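Local coordinates for DUF115 domain-containing protein (Magnetospirillum magneticum AMB-1, PDB 5MU5), which probably acts as a Maf-family glycosyltransferase that modifies flagellin and thereby takes part in building the bacterial flagellum, at residues A[568-571]-A[572-575]; A[136-139]-A[140-143]. One frame throughout, in Å; residues are numbered along the deposited sequence.

Contact 1: A[568-571]-A[572-575]; sequences SNRL and MLVL
The backbone N of Leu-573 donates to the carbonyl O of Asn-569 at 2.9 Å. Val-574 N reaches Arg-570 O at the same 2.9 Å; Met-572 N to Ser-568 O and Leu-575 N to Leu-571 O complete the run of i to i+4 bonds. Side chains then settle over the same carbonyls. Leu-573 lays its CG 3.4 Å from Asn-569 O, while Val-574 brings CG2 to 3.2 Å from Arg-570 O, because CG1 takes the place anti to the backbone N (chi1 174°) and leaves CG2 beside that N. This is the opening of helix 568-579 in the Maf helical bundle domain, and its inner side packs on the bundle: Leu-571 meets Met-561, Tyr-605 and Trp-622, and Met-572 rests on Ala-602. Leu-571 and Leu-575, one turn apart, run side by side in the same direction, CD1 of Leu-571 lying 4.2 Å from CG of Leu-575, and both also touch Tyr-605. Along another side of the helix, Arg-570 starts out extended but bends at chi2 (56°) and chi3 (51°), which turns its guanidinium beside Leu-573 on the outside of the helix. There Leu-573 CD1 sits over the centre of one face, 4.0 Å from Arg-570 CZ, an apolar methyl against a flat cation rather than a polar bond. Leu-573 also touches Phe-122, as does Asn-569.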
ATOM      1  N   SER A 568     -20.098 -15.740  -5.312  1.00 49.86           N
ATOM      2  CA  SER A 568     -18.778 -15.099  -5.314  1.00 48.59           C
ATOM      3  C   SER A 568     -18.789 -13.742  -4.656  1.00 43.80           C
ATOM      4  O   SER A 568     -18.006 -13.469  -3.758  1.00 43.90           O
ATOM      5  CB  SER A 568     -18.234 -14.917  -6.736  1.00 50.54           C
ATOM      6  OG  SER A 568     -18.112 -16.152  -7.405  1.00 58.49           O
ATOM      7  N   ASN A 569     -19.682 -12.888  -5.110  1.00 41.71           N
ATOM      8  CA  ASN A 569     -19.687 -11.533  -4.645  1.00 39.85           C
ATOM      9  C   ASN A 569     -20.079 -11.417  -3.171  1.00 41.74           C
ATOM     10  O   ASN A 569     -19.430 -10.691  -2.408  1.00 41.90           O
ATOM     11  CB  ASN A 569     -20.573 -10.698  -5.545  1.00 40.74           C
ATOM     12  CG  ASN A 569     -19.995 -10.540  -6.946  1.00 43.33           C
ATOM     13  OD1 ASN A 569     -18.858 -10.956  -7.235  1.00 42.66           O
ATOM     14  ND2 ASN A 569     -20.781  -9.932  -7.836  1.00 45.75           N
ATOM     15  N   ARG A 570     -21.115 -12.145  -2.760  1.00 43.17           N
ATOM     16  CA  ARG A 570     -21.552 -12.116  -1.369  1.00 45.76           C
ATOM     17  C   ARG A 570     -20.443 -12.652  -0.451  1.00 41.64           C
ATOM     18  O   ARG A 570     -20.145 -12.059   0.568  1.00 39.96           O
ATOM     19  CB  ARG A 570     -22.866 -12.883  -1.191  1.00 50.92           C
ATOM     20  CG  ARG A 570     -23.442 -12.846   0.228  1.00 59.26           C
ATOM     21  CD  ARG A 570     -23.664 -11.428   0.774  1.00 67.54           C
ATOM     22  NE  ARG A 570     -24.431 -10.544  -0.131  1.00 74.37           N
ATOM     23  CZ  ARG A 570     -24.686  -9.247   0.099  1.00 76.54           C
ATOM     24  NH1 ARG A 570     -24.244  -8.644   1.210  1.00 77.18           N
ATOM     25  NH2 ARG A 570     -25.385  -8.542  -0.792  1.00 75.30           N
ATOM     26  N   LEU A 571     -19.822 -13.753  -0.848  1.00 40.99           N
ATOM     27  CA  LEU A 571     -18.720 -14.341  -0.105  1.00 42.23           C
ATOM     28  C   LEU A 571     -17.589 -13.367   0.066  1.00 41.17           C
ATOM     29  O   LEU A 571     -17.035 -13.268   1.165  1.00 42.12           O
ATOM     30  CB  LEU A 571     -18.188 -15.583  -0.824  1.00 43.50           C
ATOM     31  CG  LEU A 571     -16.965 -16.234  -0.196  1.00 43.64           C
ATOM     32  CD1 LEU A 571     -17.217 -16.521   1.275  1.00 44.90           C
ATOM     33  CD2 LEU A 571     -16.644 -17.506  -0.958  1.00 45.34           C
ATOM     34  N   MET A 572     -17.235 -12.660  -1.010  1.00 42.33           N
ATOM     35  CA  MET A 572     -16.152 -11.641  -0.943  1.00 43.44           C
ATOM     36  C   MET A 572     -16.518 -10.473  -0.073  1.00 40.43           C
ATOM     37  O   MET A 572     -15.682  -9.984   0.673  1.00 39.86           O
ATOM     38  CB  MET A 572     -15.780 -11.078  -2.314  1.00 47.52           C
ATOM     39  CG  MET A 572     -14.737 -11.850  -3.076  1.00 51.42           C
ATOM     40  SD  MET A 572     -13.186 -12.198  -2.217  1.00 63.18           S
ATOM     41  CE  MET A 572     -12.853 -10.711  -1.261  1.00 58.16           C
ATOM     42  N   LEU A 573     -17.765 -10.014  -0.172  1.00 40.59           N
ATOM     43  CA  LEU A 573     -18.234  -8.925   0.690  1.00 40.81           C
ATOM     44  C   LEU A 573     -18.130  -9.325   2.143  1.00 40.54           C
ATOM     45  O   LEU A 573     -17.697  -8.538   2.971  1.00 40.56           O
ATOM     46  CB  LEU A 573     -19.685  -8.528   0.385  1.00 39.72           C
ATOM     47  CG  LEU A 573     -19.879  -7.730  -0.902  1.00 40.64           C
ATOM     48  CD1 LEU A 573     -21.338  -7.721  -1.353  1.00 41.79           C
ATOM     49  CD2 LEU A 573     -19.355  -6.316  -0.731  1.00 40.28           C
ATOM     50  N   VAL A 574     -18.502 -10.556   2.452  1.00 42.63           N
ATOM     51  CA  VAL A 574     -18.453 -11.014   3.838  1.00 44.99           C
ATOM     52  C   VAL A 574     -17.013 -11.127   4.349  1.00 45.22           C
ATOM     53  O   VAL A 574     -16.727 -10.711   5.460  1.00 44.45           O
ATOM     54  CB  VAL A 574     -19.204 -12.338   4.023  1.00 47.19           C
ATOM     55  CG1 VAL A 574     -19.023 -12.881   5.434  1.00 48.04           C
ATOM     56  CG2 VAL A 574     -20.685 -12.127   3.757  1.00 49.90           C
ATOM     57  N   LEU A 575     -16.109 -11.673   3.542  1.00 45.15           N
ATOM     58  CA  LEU A 575     -14.707 -11.797   3.964  1.00 45.47           C
ATOM     59  C   LEU A 575     -14.042 -10.436   4.098  1.00 45.47           C
ATOM     60  O   LEU A 575     -13.265 -10.202   5.029  1.00 43.50           O
ATOM     61  CB  LEU A 575     -13.891 -12.642   2.978  1.00 45.04           C
ATOM     62  CG  LEU A 575     -14.193 -14.135   2.937  1.00 46.22           C
ATOM     63  CD1 LEU A 575     -13.404 -14.778   1.797  1.00 45.59           C
ATOM     64  CD2 LEU A 575     -13.868 -14.791   4.276  1.00 47.85           C
TER

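Contact 2: A[136-139]-A[140-143]; sequences PILL and EQDN
Leu-139 O receives Asn-143 N at 2.7 Å, the last of four successive i to i+4 bonds, with Asn-143 itself turning out of the helix at a positive phi of 44°. Gln-141 leans back one turn along the helix onto Ile-137. Its CG stands 3.2 Å from Ile-137 O, and the chain runs on extended beyond CG (chi2 169°), which lays the amide alongside Ile-137, NE2 3.7 Å from CG2. On the other end of the amide, OE1 comes 3.9 Å from CD2 of Leu-138, whose side chain crosses it at a slant. Helix 134-142 is the connecting helix of a beta-alpha-beta unit between strands 123-127 and 146-150. The amide is held at both ends: NE2 donates to Ala-69 O on helix 61-71, and OE1 accepts from Arg-211 NH1. A leucine in place of Gln-141 would probably leave Ala-69 O without this donor and Arg-211 with one acceptor fewer. Asp-142 forms salt bridges to Arg-79 through OD1 and to Arg-211 NH1 through OD2, so the two arginines are likely to offset its negative charge at the helix's carbonyl end.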
ATOM      1  N   PRO A 136     -28.604   0.161 -17.159  1.00 49.71           N
ATOM      2  CA  PRO A 136     -29.471  -0.998 -17.027  1.00 48.43           C
ATOM      3  C   PRO A 136     -28.855  -2.243 -17.640  1.00 47.80           C
ATOM      4  O   PRO A 136     -28.832  -3.285 -17.009  1.00 50.06           O
ATOM      5  CB  PRO A 136     -30.720  -0.600 -17.816  1.00 49.19           C
ATOM      6  CG  PRO A 136     -30.731   0.888 -17.840  1.00 48.43           C
ATOM      7  CD  PRO A 136     -29.318   1.353 -17.666  1.00 49.66           C
ATOM      8  N   ILE A 137     -28.338  -2.120 -18.857  1.00 48.97           N
ATOM      9  CA  ILE A 137     -27.778  -3.264 -19.591  1.00 49.79           C
ATOM     10  C   ILE A 137     -26.531  -3.859 -18.921  1.00 46.34           C
ATOM     11  O   ILE A 137     -26.446  -5.066 -18.747  1.00 46.47           O
ATOM     12  CB  ILE A 137     -27.447  -2.887 -21.056  1.00 52.30           C
ATOM     13  CG1 ILE A 137     -28.727  -2.488 -21.800  1.00 53.70           C
ATOM     14  CG2 ILE A 137     -26.771  -4.056 -21.778  1.00 53.25           C
ATOM     15  CD1 ILE A 137     -28.499  -1.754 -23.109  1.00 55.32           C
ATOM     16  N   LEU A 138     -25.576  -3.015 -18.543  1.00 44.17           N
ATOM     17  CA  LEU A 138     -24.341  -3.481 -17.899  1.00 45.40           C
ATOM     18  C   LEU A 138     -24.636  -4.161 -16.551  1.00 44.10           C
ATOM     19  O   LEU A 138     -24.030  -5.165 -16.205  1.00 42.29           O
ATOM     20  CB  LEU A 138     -23.361  -2.307 -17.690  1.00 45.56           C
ATOM     21  CG  LEU A 138     -22.838  -1.553 -18.924  1.00 46.70           C
ATOM     22  CD1 LEU A 138     -22.063  -0.291 -18.528  1.00 47.98           C
ATOM     23  CD2 LEU A 138     -21.950  -2.454 -19.746  1.00 46.98           C
ATOM     24  N   LEU A 139     -25.592  -3.616 -15.809  1.00 45.50           N
ATOM     25  CA  LEU A 139     -25.976  -4.169 -14.510  1.00 46.03           C
ATOM     26  C   LEU A 139     -26.608  -5.531 -14.641  1.00 46.86           C
ATOM     27  O   LEU A 139     -26.277  -6.449 -13.888  1.00 44.17           O
ATOM     28  CB  LEU A 139     -26.929  -3.216 -13.782  1.00 46.34           C
ATOM     29  CG  LEU A 139     -26.262  -1.879 -13.425  1.00 47.69           C
ATOM     30  CD1 LEU A 139     -27.284  -0.889 -12.878  1.00 49.45           C
ATOM     31  CD2 LEU A 139     -25.095  -2.054 -12.461  1.00 46.67           C
ATOM     32  N   GLU A 140     -27.497  -5.671 -15.619  1.00 49.55           N
ATOM     33  CA  GLU A 140     -28.152  -6.951 -15.881  1.00 55.34           C
ATOM     34  C   GLU A 140     -27.149  -8.025 -16.331  1.00 53.64           C
ATOM     35  O   GLU A 140     -27.278  -9.180 -15.963  1.00 51.99           O
ATOM     36  CB  GLU A 140     -29.270  -6.769 -16.926  1.00 61.80           C
ATOM     37  CG  GLU A 140     -30.224  -7.953 -17.042  1.00 69.63           C
ATOM     38  CD  GLU A 140     -29.636  -9.140 -17.795  1.00 78.08           C
ATOM     39  OE1 GLU A 140     -28.857  -8.941 -18.764  1.00 84.17           O
ATOM     40  OE2 GLU A 140     -29.962 -10.286 -17.420  1.00 87.09           O
ATOM     41  N   GLN A 141     -26.144  -7.638 -17.113  1.00 52.70           N
ATOM     42  CA  GLN A 141     -25.146  -8.583 -17.590  1.00 49.85           C
ATOM     43  C   GLN A 141     -24.239  -9.074 -16.471  1.00 49.66           C
ATOM     44  O   GLN A 141     -24.061 -10.270 -16.295  1.00 49.99           O
ATOM     45  CB  GLN A 141     -24.286  -7.951 -18.689  1.00 50.25           C
ATOM     46  CG  GLN A 141     -25.022  -7.669 -20.003  1.00 49.72           C
ATOM     47  CD  GLN A 141     -24.210  -6.798 -20.947  1.00 48.96           C
ATOM     48  OE1 GLN A 141     -23.353  -6.039 -20.513  1.00 48.66           O
ATOM     49  NE2 GLN A 141     -24.477  -6.899 -22.239  1.00 50.42           N
ATOM     50  N   ASP A 142     -23.682  -8.148 -15.701  1.00 50.29           N
ATOM     51  CA  ASP A 142     -22.649  -8.482 -14.719  1.00 50.18           C
ATOM     52  C   ASP A 142     -23.085  -8.588 -13.265  1.00 49.18           C
ATOM     53  O   ASP A 142     -22.408  -9.244 -12.477  1.00 47.10           O
ATOM     54  CB  ASP A 142     -21.524  -7.453 -14.806  1.00 52.79           C
ATOM     55  CG  ASP A 142     -20.805  -7.483 -16.143  1.00 54.95           C
ATOM     56  OD1 ASP A 142     -20.543  -8.586 -16.668  1.00 61.79           O
ATOM     57  OD2 ASP A 142     -20.489  -6.406 -16.668  1.00 57.01           O
ATOM     58  N   ASN A 143     -24.183  -7.933 -12.901  1.00 48.83           N
ATOM     59  CA  ASN A 143     -24.615  -7.863 -11.506  1.00 45.87           C
ATOM     60  C   ASN A 143     -23.431  -7.575 -10.546  1.00 43.13           C
ATOM     61  O   ASN A 143     -23.125  -8.357  -9.644  1.00 39.03           O
ATOM     62  CB  ASN A 143     -25.343  -9.141 -11.143  1.00 47.98           C
ATOM     63  CG  ASN A 143     -26.028  -9.058  -9.792  1.00 53.14           C
ATOM     64  OD1 ASN A 143     -26.729  -8.082  -9.482  1.00 54.82           O
ATOM     65  ND2 ASN A 143     -25.841 -10.092  -8.975  1.00 54.64           N
TER

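Contact 2 comes first along the chain, at the end of helix 134-142 beside the parallel four-stranded sheet of the N-terminal domain; contact 1 follows more than 400 residues later, at the start of helix 568-579 in the C-terminal helical bundle. Between them in sequence lie the MptE-like region and the large mixed sheet to which it contributes most strands. In space their centres are only about 19 Å apart, on the same side of the chain's centre, and they touch where Asn-569 ND2 packs 3.4 Å from Asn-143 O. The chain therefore folds back so that its helical bundle meets its N-terminal domain, bringing the start of one helix up to the residue just past the end of the other.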